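Local coordinates for mannitol dehydrogenase (Helicobacter pylori, PDB 3TWO), which probably catalyses the zinc-dependent interconversion of cinnamyl alcohols and cinnamaldehydes, using NADP(H) as the hydride carrier, at residues G177-V182 with C231-D236; G189-K194 with I311-D316; V203-R208 with M219-F224; R208-K213 with F224-K229. All coordinates share one frame; numbering follows the deposited sequence.

Contact 1 (G177-V182 with C231-D236)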
# COMPACT_ATOMS: atom_id res chain seq x y z
N GLY B 177 15.19 18.04 3.82
CA GLY B 177 14.12 18.16 4.79
C GLY B 177 13.14 17.01 4.85
O GLY B 177 12.38 16.93 5.80
N THR B 178 13.16 16.08 3.88
CA THR B 178 12.30 14.89 3.96
C THR B 178 12.67 14.17 5.22
O THR B 178 13.88 13.95 5.44
CB THR B 178 12.52 13.98 2.78
OG1 THR B 178 12.28 14.74 1.59
CG2 THR B 178 11.56 12.77 2.84
N LYS B 179 11.69 13.85 6.08
CA LYS B 179 12.00 12.89 7.14
C LYS B 179 11.93 11.39 6.72
O LYS B 179 10.85 10.85 6.42
CB LYS B 179 11.16 13.16 8.38
CG LYS B 179 11.31 14.62 8.88
CD LYS B 179 10.54 14.81 10.21
CE LYS B 179 10.88 16.19 10.84
NZ LYS B 179 10.06 16.28 12.07
N VAL B 180 13.09 10.73 6.76
CA VAL B 180 13.25 9.37 6.22
C VAL B 180 13.57 8.38 7.36
O VAL B 180 14.50 8.58 8.16
CB VAL B 180 14.44 9.38 5.21
CG1 VAL B 180 15.05 7.99 4.98
CG2 VAL B 180 14.03 10.03 3.94
N GLY B 181 12.79 7.30 7.47
CA GLY B 181 13.17 6.18 8.36
C GLY B 181 13.76 5.02 7.54
O GLY B 181 13.30 4.72 6.42
N VAL B 182 14.75 4.34 8.11
CA VAL B 182 15.34 3.16 7.52
C VAL B 182 15.18 2.02 8.53
O VAL B 182 15.74 2.06 9.62
CB VAL B 182 16.83 3.34 7.11
CG1 VAL B 182 17.34 2.04 6.45
CG2 VAL B 182 16.99 4.50 6.14
N CYS B 231 9.80 5.88 18.33
CA CYS B 231 9.80 7.06 17.46
C CYS B 231 8.56 7.89 17.73
O CYS B 231 7.47 7.44 17.54
CB CYS B 231 9.90 6.65 15.98
SG CYS B 231 9.63 8.02 14.81
N LYS B 232 8.74 9.12 18.19
CA LYS B 232 7.60 9.90 18.61
C LYS B 232 7.20 10.95 17.57
O LYS B 232 6.44 11.85 17.87
CB LYS B 232 7.88 10.48 20.00
CG LYS B 232 8.04 9.34 21.01
CD LYS B 232 6.61 8.86 21.41
CE LYS B 232 6.49 7.35 21.77
NZ LYS B 232 7.64 6.78 22.50
N GLU B 233 7.65 10.78 16.34
CA GLU B 233 7.61 11.83 15.34
C GLU B 233 6.94 11.23 14.11
O GLU B 233 7.07 10.05 13.88
CB GLU B 233 9.07 12.10 15.00
CG GLU B 233 9.35 13.09 13.95
CD GLU B 233 10.80 13.57 13.97
OE1 GLU B 233 11.77 12.79 14.00
OE2 GLU B 233 10.96 14.79 13.92
N GLU B 234 6.26 12.01 13.29
CA GLU B 234 5.79 11.48 12.00
C GLU B 234 6.86 11.57 10.91
O GLU B 234 7.49 12.61 10.74
CB GLU B 234 4.56 12.26 11.56
CG GLU B 234 3.40 12.12 12.53
CD GLU B 234 2.08 12.58 11.90
OE1 GLU B 234 1.17 11.73 11.84
OE2 GLU B 234 1.96 13.75 11.45
N LEU B 235 7.05 10.49 10.14
CA LEU B 235 8.04 10.50 9.09
C LEU B 235 7.36 10.65 7.74
O LEU B 235 6.22 10.27 7.62
CB LEU B 235 8.90 9.21 9.12
CG LEU B 235 9.49 8.93 10.53
CD1 LEU B 235 10.47 7.74 10.55
CD2 LEU B 235 10.23 10.14 11.02
N ASP B 236 8.07 11.16 6.75
CA ASP B 236 7.51 11.33 5.41
C ASP B 236 7.71 10.09 4.55
O ASP B 236 6.97 9.84 3.62
CB ASP B 236 8.22 12.48 4.71
CG ASP B 236 8.03 13.80 5.43
OD1 ASP B 236 6.88 14.25 5.58
OD2 ASP B 236 9.04 14.37 5.81
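K179 and D236 join two adjacent strands, 179-183 and 235-240, near the start of both in the parallel sheet of the Rossmann-type nucleotide-binding domain. K179 is held at both backbone polar atoms. Its N donates to D236 OD2 at 2.7 Å, and OD2 accepts through its anti lone pair, while D236 N donates to K179 O at 2.8 Å, in the carbonyl plane. With CG of D236 beside its own backbone N (chi1 -62°), the carboxylate is turned back to the same residue that its amide grips. Beyond this, the extended K179 side chain crosses that of E233 at about a right angle. Its NZ forms a salt bridge to E233 OE2, approaching from above the carboxylate plane rather than within it. L235 sets CD1 3.8 Å from G181 CA, where the bare glycine backbone permits close approach, and CB 3.7 Å from K179 O. T178 CG2 adds an apolar touch on D236 CB at 3.8 Å, while its OG1 bonds to T175 N. Strand 202-206 borders strand 179-183 on the side away from 235-240, with F206 touching L235; V180 packs on A196 of helix 187-198, and E234 reaches K99 of the second subunit.

Contact 2 (G189-K194 with I311-D316)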
# COMPACT_ATOMS: atom_id res chain seq x y z
N GLY B 189 20.25 -1.44 4.37
CA GLY B 189 19.96 -0.34 5.28
C GLY B 189 20.99 0.76 5.26
O GLY B 189 20.68 1.94 5.14
N SER B 190 22.25 0.39 5.44
CA SER B 190 23.33 1.39 5.39
C SER B 190 23.43 2.09 4.02
O SER B 190 23.73 3.30 3.97
CB SER B 190 24.68 0.74 5.76
OG SER B 190 25.02 -0.21 4.77
N MET B 191 23.23 1.39 2.91
CA MET B 191 23.14 2.14 1.61
C MET B 191 21.98 3.18 1.61
O MET B 191 22.16 4.33 1.13
CB MET B 191 22.98 1.18 0.40
CG MET B 191 24.24 0.39 0.11
SD MET B 191 25.74 1.40 0.11
CE MET B 191 25.51 2.59 -1.22
N ALA B 192 20.81 2.77 2.11
CA ALA B 192 19.59 3.69 2.18
C ALA B 192 19.94 4.92 3.01
O ALA B 192 19.65 6.07 2.64
CB ALA B 192 18.41 2.98 2.88
N VAL B 193 20.55 4.66 4.18
CA VAL B 193 21.06 5.74 5.02
C VAL B 193 22.00 6.72 4.27
O VAL B 193 21.80 7.93 4.31
CB VAL B 193 21.73 5.20 6.31
CG1 VAL B 193 22.54 6.38 7.02
CG2 VAL B 193 20.70 4.65 7.28
N LYS B 194 23.02 6.20 3.58
CA LYS B 194 23.95 7.05 2.87
C LYS B 194 23.30 7.87 1.77
O LYS B 194 23.55 9.06 1.66
CB LYS B 194 25.13 6.25 2.31
CG LYS B 194 26.01 5.70 3.43
CD LYS B 194 26.72 4.41 2.99
CE LYS B 194 27.89 4.07 3.88
NZ LYS B 194 29.11 4.67 3.31
N ILE B 311 29.98 7.59 -2.56
CA ILE B 311 29.03 6.94 -1.70
C ILE B 311 29.16 5.42 -1.92
O ILE B 311 28.73 4.89 -2.96
CB ILE B 311 27.62 7.38 -2.07
CG1 ILE B 311 27.48 8.88 -1.87
CG2 ILE B 311 26.58 6.66 -1.22
CD1 ILE B 311 26.11 9.49 -2.38
N TYR B 312 29.79 4.74 -0.96
CA TYR B 312 30.05 3.34 -1.05
C TYR B 312 29.57 2.56 0.17
O TYR B 312 29.55 3.10 1.29
CB TYR B 312 31.54 3.11 -1.20
CG TYR B 312 32.11 3.59 -2.51
CD1 TYR B 312 32.96 4.72 -2.57
CD2 TYR B 312 31.82 2.91 -3.69
CE1 TYR B 312 33.54 5.15 -3.81
CE2 TYR B 312 32.39 3.31 -4.89
CZ TYR B 312 33.24 4.41 -4.95
OH TYR B 312 33.74 4.74 -6.17
N PRO B 313 29.16 1.28 -0.04
CA PRO B 313 28.93 0.38 1.12
C PRO B 313 30.15 0.23 2.02
O PRO B 313 31.34 0.34 1.59
CB PRO B 313 28.64 -0.99 0.47
CG PRO B 313 29.26 -0.87 -0.94
CD PRO B 313 29.00 0.59 -1.34
N GLU B 314 29.84 0.01 3.27
CA GLU B 314 30.79 -0.40 4.31
C GLU B 314 30.95 -1.91 4.12
O GLU B 314 29.97 -2.68 4.22
CB GLU B 314 30.12 -0.18 5.66
CG GLU B 314 29.74 1.24 5.95
CD GLU B 314 30.98 2.04 6.09
OE1 GLU B 314 31.83 1.60 6.91
OE2 GLU B 314 31.14 3.06 5.37
N ILE B 315 32.16 -2.35 3.83
CA ILE B 315 32.34 -3.76 3.49
C ILE B 315 33.41 -4.36 4.35
O ILE B 315 34.28 -3.65 4.87
CB ILE B 315 32.70 -3.99 2.00
CG1 ILE B 315 34.07 -3.36 1.70
CG2 ILE B 315 31.68 -3.29 1.11
CD1 ILE B 315 35.03 -4.33 1.20
N ASP B 316 33.31 -5.68 4.50
CA ASP B 316 34.34 -6.50 5.10
C ASP B 316 34.73 -7.59 4.10
O ASP B 316 33.89 -8.41 3.74
CB ASP B 316 33.78 -7.14 6.38
CG ASP B 316 33.62 -6.14 7.53
OD1 ASP B 316 32.47 -5.93 8.01
OD2 ASP B 316 34.64 -5.51 7.95
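M191 and K194, three residues apart on helix 187-198, meet the segment I311-D316 that leads into strand 315-318. The helix follows the dinucleotide-binding turn, whereas that strand pairs with 338-342 in the mixed sheet, so the contact spans nucleotide-binding and catalytic domains. Its apolar share falls mainly to M191: the chi2 bend brings SD up to P313, 3.7 Å from CD, and the chi3 bend sets CE toward I311, 4.2 Å from CG2. SD also makes a van der Waals touch on the imide nitrogen, P313 N, at 3.4 Å. The same CG2 methyl touches K194 CB at 3.8 Å, so I311 bridges the two helix residues. L158, A161 and T165 of helix 158-171 also pack on M191, and L158 touches P313 as well. The polar share belongs to K194 NZ, which donates to Y312 O at 2.6 Å, with a C=O...N angle of 165°. The last bend of the lysine chain (chi4 -92°) directs NZ there. A salt bridge to E314 OE2, 3.3 Å from NZ, is weak as a hydrogen bond. One ammonium thus binds a main-chain carbonyl firmly and a carboxylate loosely, which suggests that position is set chiefly by the carbonyl, with E314 partly offsetting the charge.

Contact 3 (V203-R208 with M219-F224). With NDP (NADPH dihydro-nicotinamide-adenine-dinucleotide phosphate), chain F.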
# COMPACT_ATOMS: atom_id res chain seq x y z
N VAL B 203 17.51 11.69 8.74
CA VAL B 203 17.40 10.24 8.71
C VAL B 203 17.27 9.61 10.08
O VAL B 203 18.05 9.92 11.00
CB VAL B 203 18.62 9.65 7.96
CG1 VAL B 203 18.53 8.11 7.86
CG2 VAL B 203 18.67 10.28 6.57
N SER B 204 16.29 8.73 10.24
CA SER B 204 16.13 7.97 11.48
C SER B 204 16.42 6.50 11.13
O SER B 204 16.00 6.01 10.05
CB SER B 204 14.71 8.09 12.04
OG SER B 204 14.35 9.43 12.38
N VAL B 205 17.11 5.78 12.02
CA VAL B 205 17.36 4.37 11.77
C VAL B 205 16.64 3.50 12.83
O VAL B 205 16.55 3.86 14.03
CB VAL B 205 18.90 4.10 11.76
CG1 VAL B 205 19.23 2.63 11.83
CG2 VAL B 205 19.49 4.71 10.52
N PHE B 206 16.12 2.36 12.39
CA PHE B 206 15.47 1.44 13.36
C PHE B 206 16.23 0.16 13.26
O PHE B 206 16.27 -0.42 12.18
CB PHE B 206 13.99 1.18 13.01
CG PHE B 206 13.15 2.43 13.05
CD1 PHE B 206 13.11 3.31 11.97
CD2 PHE B 206 12.39 2.73 14.16
CE1 PHE B 206 12.29 4.50 12.01
CE2 PHE B 206 11.60 3.90 14.23
CZ PHE B 206 11.56 4.77 13.16
N ALA B 207 16.85 -0.26 14.36
CA ALA B 207 17.65 -1.51 14.41
C ALA B 207 17.09 -2.34 15.60
O ALA B 207 16.03 -1.96 16.12
CB ALA B 207 19.18 -1.20 14.57
N ARG B 208 17.74 -3.46 15.99
CA ARG B 208 17.26 -4.24 17.12
C ARG B 208 18.14 -4.05 18.38
O ARG B 208 17.75 -4.46 19.49
CB ARG B 208 17.10 -5.75 16.77
CG ARG B 208 16.00 -6.00 15.69
CD ARG B 208 15.70 -7.52 15.54
NE ARG B 208 16.82 -8.27 14.93
CZ ARG B 208 16.72 -9.54 14.59
NH1 ARG B 208 15.58 -10.17 14.86
NH2 ARG B 208 17.74 -10.21 14.00
N MET B 219 27.49 8.22 10.02
CA MET B 219 26.84 8.43 8.71
C MET B 219 25.92 9.68 8.61
O MET B 219 25.39 9.96 7.53
CB MET B 219 26.04 7.21 8.32
CG MET B 219 26.91 6.04 7.95
SD MET B 219 25.90 4.56 7.76
CE MET B 219 27.21 3.36 8.05
N GLY B 220 25.71 10.40 9.71
CA GLY B 220 24.87 11.58 9.69
C GLY B 220 23.40 11.33 10.13
O GLY B 220 22.55 12.19 9.94
N VAL B 221 23.13 10.15 10.68
CA VAL B 221 21.79 9.80 11.16
C VAL B 221 21.46 10.67 12.35
O VAL B 221 22.34 10.93 13.21
CB VAL B 221 21.75 8.33 11.57
CG1 VAL B 221 20.46 8.00 12.29
CG2 VAL B 221 21.87 7.47 10.30
N LYS B 222 20.22 11.16 12.38
CA LYS B 222 19.83 12.08 13.42
C LYS B 222 19.13 11.37 14.61
O LYS B 222 19.26 11.81 15.75
CB LYS B 222 19.02 13.26 12.85
CG LYS B 222 19.78 14.74 12.95
CD LYS B 222 21.09 14.96 12.02
CE LYS B 222 21.00 16.23 11.09
NZ LYS B 222 19.85 16.17 10.06
N HIS B 223 18.40 10.28 14.35
CA HIS B 223 17.78 9.51 15.44
C HIS B 223 18.03 8.04 15.22
O HIS B 223 17.98 7.54 14.08
CB HIS B 223 16.26 9.72 15.55
CG HIS B 223 15.84 11.15 15.65
ND1 HIS B 223 15.43 11.89 14.55
CD2 HIS B 223 15.77 11.99 16.71
CE1 HIS B 223 15.13 13.11 14.92
NE2 HIS B 223 15.31 13.20 16.23
N PHE B 224 18.31 7.35 16.33
CA PHE B 224 18.57 5.93 16.28
C PHE B 224 17.57 5.29 17.21
O PHE B 224 17.54 5.63 18.36
CB PHE B 224 19.99 5.61 16.76
CG PHE B 224 20.42 4.21 16.43
CD1 PHE B 224 21.09 3.93 15.22
CD2 PHE B 224 20.14 3.16 17.28
CE1 PHE B 224 21.46 2.67 14.90
CE2 PHE B 224 20.54 1.87 16.93
CZ PHE B 224 21.18 1.63 15.75
PA NDP F . 21.39 -8.06 5.89
O1A NDP F . 21.18 -8.99 7.00
O2A NDP F . 22.59 -7.05 5.73
O5B NDP F . 20.69 -6.86 6.75
C5B NDP F . 19.38 -7.06 7.50
C4B NDP F . 19.37 -6.08 8.67
O4B NDP F . 18.06 -5.94 9.38
C3B NDP F . 20.41 -6.55 9.71
O3B NDP F . 21.20 -5.36 10.10
C2B NDP F . 19.52 -7.04 10.89
O2B NDP F . 20.27 -6.79 12.09
C1B NDP F . 18.34 -6.04 10.84
N9A NDP F . 17.06 -6.61 11.32
C8A NDP F . 16.70 -7.91 11.21
N7A NDP F . 15.47 -8.01 11.70
C5A NDP F . 15.07 -6.81 12.10
C6A NDP F . 13.90 -6.34 12.67
N6A NDP F . 12.82 -7.15 12.97
N1A NDP F . 13.86 -5.04 12.96
C2A NDP F . 14.84 -4.21 12.69
N3A NDP F . 15.95 -4.62 12.13
C4A NDP F . 16.08 -5.93 11.85
O3 NDP F . 20.25 -7.95 4.80
PN NDP F . 20.34 -7.22 3.46
O1N NDP F . 20.43 -5.75 3.62
O2N NDP F . 21.31 -7.84 2.42
O5D NDP F . 18.93 -7.57 2.86
C5D NDP F . 17.72 -7.31 3.73
C4D NDP F . 16.42 -7.94 3.07
O4D NDP F . 16.33 -7.23 1.82
C3D NDP F . 16.49 -9.45 2.74
O3D NDP F . 15.18 -10.04 3.02
C2D NDP F . 16.84 -9.42 1.23
O2D NDP F . 16.35 -10.55 0.60
C1D NDP F . 16.01 -8.20 0.78
N1N NDP F . 16.38 -7.66 -0.57
C2N NDP F . 15.33 -7.26 -1.43
C3N NDP F . 15.61 -6.75 -2.69
C7N NDP F . 14.46 -6.24 -3.55
O7N NDP F . 13.38 -5.92 -3.04
N7N NDP F . 14.80 -5.95 -4.80
C4N NDP F . 16.96 -6.67 -3.12
C5N NDP F . 18.03 -7.03 -2.25
C6N NDP F . 17.75 -7.53 -0.99
P2B NDP F . 20.34 -7.80 13.28
O1X NDP F . 21.95 -7.91 13.60
O2X NDP F . 19.47 -7.36 14.37
O3X NDP F . 19.92 -9.23 12.72
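V203 and V205 of strand 202-206 pack against V221 and F224 of the segment M219-F224, which runs into strand 223-225, the two strands being joined through helix 213-218 in a beta-alpha-beta unit of the Rossmann fold. V221 CG2 fits between two methyls, 3.7 Å from V205 CG2 and 4.2 Å from V203 CG1, and the V221 side chain crosses those of V203 and V205 at about a right angle. Its other branch, CG1, closes on V203 O at 3.3 Å. Further along, the F224 ring spans the step between V205 and A207. CE1 lies 3.8 Å from V205 CG1, and CZ lies 3.7 Å from A207 CB, both approaching the ring obliquely. V193 of helix 187-198 packs on V205 and V221 to close this apolar face, whereas S204 and H223 project to the other. Backbone bonds fix the parallel register: V203 O accepts from K222 N at 2.9 Å, and V205 N donates to H223 O at 2.8 Å. The entry to strand 223-225 is prepared by G220, whose positive phi ends helix 213-218 in a Schellman motif. On the S204 face, OG approaches the H223 ring at its edge, near the ring plane, in a weak, long hydrogen bond of 3.5 Å to ND1.

Contact 4 (R208-K213 with F224-K229). With NDP (NADPH dihydro-nicotinamide-adenine-dinucleotide phosphate), chain F.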
# COMPACT_ATOMS: atom_id res chain seq x y z
N ARG B 208 17.74 -3.46 15.99
CA ARG B 208 17.26 -4.24 17.12
C ARG B 208 18.14 -4.05 18.38
O ARG B 208 17.75 -4.46 19.49
CB ARG B 208 17.10 -5.75 16.77
CG ARG B 208 16.00 -6.00 15.69
CD ARG B 208 15.70 -7.52 15.54
NE ARG B 208 16.82 -8.27 14.93
CZ ARG B 208 16.72 -9.54 14.59
NH1 ARG B 208 15.58 -10.17 14.86
NH2 ARG B 208 17.74 -10.21 14.00
N ASN B 209 19.29 -3.39 18.23
CA ASN B 209 20.04 -3.01 19.42
C ASN B 209 20.92 -1.85 19.02
O ASN B 209 20.81 -1.35 17.90
CB ASN B 209 20.89 -4.22 19.87
CG ASN B 209 21.66 -4.84 18.67
OD1 ASN B 209 22.49 -4.17 18.08
ND2 ASN B 209 21.35 -6.08 18.30
N GLU B 210 21.83 -1.44 19.91
CA GLU B 210 22.64 -0.27 19.67
C GLU B 210 24.06 -0.60 19.29
O GLU B 210 24.94 0.29 19.34
CB GLU B 210 22.64 0.64 20.90
CG GLU B 210 21.25 1.20 21.18
CD GLU B 210 21.26 2.44 22.07
OE1 GLU B 210 22.20 2.65 22.84
OE2 GLU B 210 20.31 3.25 21.98
N HIS B 211 24.30 -1.84 18.82
CA HIS B 211 25.68 -2.22 18.47
C HIS B 211 26.32 -1.35 17.38
O HIS B 211 27.54 -1.15 17.39
CB HIS B 211 25.87 -3.73 18.15
CG HIS B 211 25.45 -4.66 19.25
ND1 HIS B 211 25.11 -5.97 19.02
CD2 HIS B 211 25.27 -4.45 20.58
CE1 HIS B 211 24.75 -6.54 20.16
NE2 HIS B 211 24.85 -5.64 21.12
N LYS B 212 25.52 -0.83 16.46
CA LYS B 212 26.04 0.01 15.37
C LYS B 212 25.56 1.47 15.43
O LYS B 212 25.64 2.19 14.44
CB LYS B 212 25.70 -0.64 14.02
CG LYS B 212 26.23 -2.10 13.97
CD LYS B 212 25.93 -2.83 12.64
CE LYS B 212 24.46 -3.01 12.39
NZ LYS B 212 24.25 -4.03 11.27
N LYS B 213 25.07 1.91 16.58
CA LYS B 213 24.59 3.29 16.70
C LYS B 213 25.69 4.32 16.32
O LYS B 213 25.42 5.25 15.59
CB LYS B 213 24.08 3.55 18.11
CG LYS B 213 23.79 4.97 18.39
CD LYS B 213 22.92 5.13 19.59
CE LYS B 213 22.40 6.62 19.64
NZ LYS B 213 21.87 6.85 20.98
N PHE B 224 18.31 7.35 16.33
CA PHE B 224 18.57 5.93 16.28
C PHE B 224 17.57 5.29 17.21
O PHE B 224 17.54 5.63 18.36
CB PHE B 224 19.99 5.61 16.76
CG PHE B 224 20.42 4.21 16.43
CD1 PHE B 224 21.09 3.93 15.22
CD2 PHE B 224 20.14 3.16 17.28
CE1 PHE B 224 21.46 2.67 14.90
CE2 PHE B 224 20.54 1.87 16.93
CZ PHE B 224 21.18 1.63 15.75
N TYR B 225 16.76 4.35 16.72
CA TYR B 225 15.83 3.63 17.61
C TYR B 225 16.09 2.14 17.62
O TYR B 225 16.59 1.57 16.63
CB TYR B 225 14.43 3.86 17.12
CG TYR B 225 14.06 5.33 17.03
CD1 TYR B 225 13.77 5.91 15.76
CD2 TYR B 225 14.03 6.15 18.18
CE1 TYR B 225 13.43 7.23 15.66
CE2 TYR B 225 13.66 7.49 18.09
CZ TYR B 225 13.34 8.01 16.81
OH TYR B 225 13.00 9.31 16.63
N THR B 226 15.78 1.49 18.75
CA THR B 226 15.87 0.02 18.81
C THR B 226 14.45 -0.60 18.81
O THR B 226 14.29 -1.82 18.94
CB THR B 226 16.67 -0.45 20.05
OG1 THR B 226 16.12 0.16 21.21
CG2 THR B 226 18.18 -0.07 19.93
N ASP B 227 13.43 0.22 18.63
CA ASP B 227 12.08 -0.29 18.55
C ASP B 227 11.30 0.79 17.90
O ASP B 227 11.47 1.98 18.26
CB ASP B 227 11.52 -0.48 19.95
CG ASP B 227 10.22 -1.29 19.98
OD1 ASP B 227 9.21 -0.88 19.42
OD2 ASP B 227 10.22 -2.35 20.60
N PRO B 228 10.43 0.43 16.94
CA PRO B 228 9.65 1.49 16.29
C PRO B 228 8.82 2.31 17.27
O PRO B 228 8.55 3.47 16.99
CB PRO B 228 8.75 0.75 15.27
CG PRO B 228 8.85 -0.69 15.61
CD PRO B 228 10.16 -0.90 16.35
N LYS B 229 8.44 1.76 18.42
CA LYS B 229 7.55 2.49 19.34
C LYS B 229 8.25 3.68 19.96
O LYS B 229 7.59 4.54 20.53
CB LYS B 229 7.10 1.60 20.47
CG LYS B 229 5.78 1.03 20.19
CD LYS B 229 5.79 -0.50 20.26
CE LYS B 229 6.20 -1.12 18.94
NZ LYS B 229 7.08 -2.26 19.22
PA NDP F . 21.39 -8.06 5.89
O1A NDP F . 21.18 -8.99 7.00
O2A NDP F . 22.59 -7.05 5.73
O5B NDP F . 20.69 -6.86 6.75
C5B NDP F . 19.38 -7.06 7.50
C4B NDP F . 19.37 -6.08 8.67
O4B NDP F . 18.06 -5.94 9.38
C3B NDP F . 20.41 -6.55 9.71
O3B NDP F . 21.20 -5.36 10.10
C2B NDP F . 19.52 -7.04 10.89
O2B NDP F . 20.27 -6.79 12.09
C1B NDP F . 18.34 -6.04 10.84
N9A NDP F . 17.06 -6.61 11.32
C8A NDP F . 16.70 -7.91 11.21
N7A NDP F . 15.47 -8.01 11.70
C5A NDP F . 15.07 -6.81 12.10
C6A NDP F . 13.90 -6.34 12.67
N6A NDP F . 12.82 -7.15 12.97
N1A NDP F . 13.86 -5.04 12.96
C2A NDP F . 14.84 -4.21 12.69
N3A NDP F . 15.95 -4.62 12.13
C4A NDP F . 16.08 -5.93 11.85
O3 NDP F . 20.25 -7.95 4.80
PN NDP F . 20.34 -7.22 3.46
O1N NDP F . 20.43 -5.75 3.62
O2N NDP F . 21.31 -7.84 2.42
O5D NDP F . 18.93 -7.57 2.86
C5D NDP F . 17.72 -7.31 3.73
C4D NDP F . 16.42 -7.94 3.07
O4D NDP F . 16.33 -7.23 1.82
C3D NDP F . 16.49 -9.45 2.74
O3D NDP F . 15.18 -10.04 3.02
C2D NDP F . 16.84 -9.42 1.23
O2D NDP F . 16.35 -10.55 0.60
C1D NDP F . 16.01 -8.20 0.78
N1N NDP F . 16.38 -7.66 -0.57
C2N NDP F . 15.33 -7.26 -1.43
C3N NDP F . 15.61 -6.75 -2.69
C7N NDP F . 14.46 -6.24 -3.55
O7N NDP F . 13.38 -5.92 -3.04
N7N NDP F . 14.80 -5.95 -4.80
C4N NDP F . 16.96 -6.67 -3.12
C5N NDP F . 18.03 -7.03 -2.25
C6N NDP F . 17.75 -7.53 -0.99
P2B NDP F . 20.34 -7.80 13.28
O1X NDP F . 21.95 -7.91 13.60
O2X NDP F . 19.47 -7.36 14.37
O3X NDP F . 19.92 -9.23 12.72
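K213 lies over one face of the F224 ring, its CA 3.9 Å from the ring centroid and 18° off the normal, a CH-pi contact. Chi1 of K213 (170°) sets CG anti to the backbone N, 4.0 Å from F224 CG, and the extended chain beyond brings CE near F224 CB. At the ring edge, in plane, N209 O meets CE2 at 3.4 Å. Next to it, T226 CG2 presses on N209 C at 3.4 Å and on E210 CG at 3.5 Å, the E210 and T226 side chains crossing at about a right angle. No hydrogen bond links the two segments; within the loop, N209 OD1 accepts from H211 N in an Asx turn, and a type I turn from E210 to K213 delivers K212 to the N-cap of helix 213-218. This is the loop after strand 202-206 of the Rossmann fold, where an NADP-binding enzyme can recognise the 2'-phosphate. Here R208 does so, NE donating to cofactor O2X at 2.9 Å and NH2 to O3X at 2.7 Å. The guanidinium lies with N7A of the adenine over its centre, 3.4 Å above its plane. Farther out, K212 NZ bonds to K336 O and F185 O, and Q230 OE1 receives T226 N.

Contacts 1, 3 and 4 all reach the six-stranded parallel sheet of the nucleotide-binding domain, along the order 235-240, 179-183, 202-206, 223-225. Contacts 3 and 4 have centres about 8 Å apart and share R208 and F224, continuing one strand pair into the loop at the cofactor phosphate. Contact 1 lies about 10 Å from contact 3 between centres; probable hydrogen bonds from S204 N to V180 O and from F206 N to V182 O link the two. In the chain, 3 and 4 nest inside the loops closed by both 1 and 2. Contact 2, about 19 Å from contact 1 between centres, packs helix 187-198 against the catalytic domain; V193 of that helix touches V182, V205 and V221, tying the sheet to the domain interface.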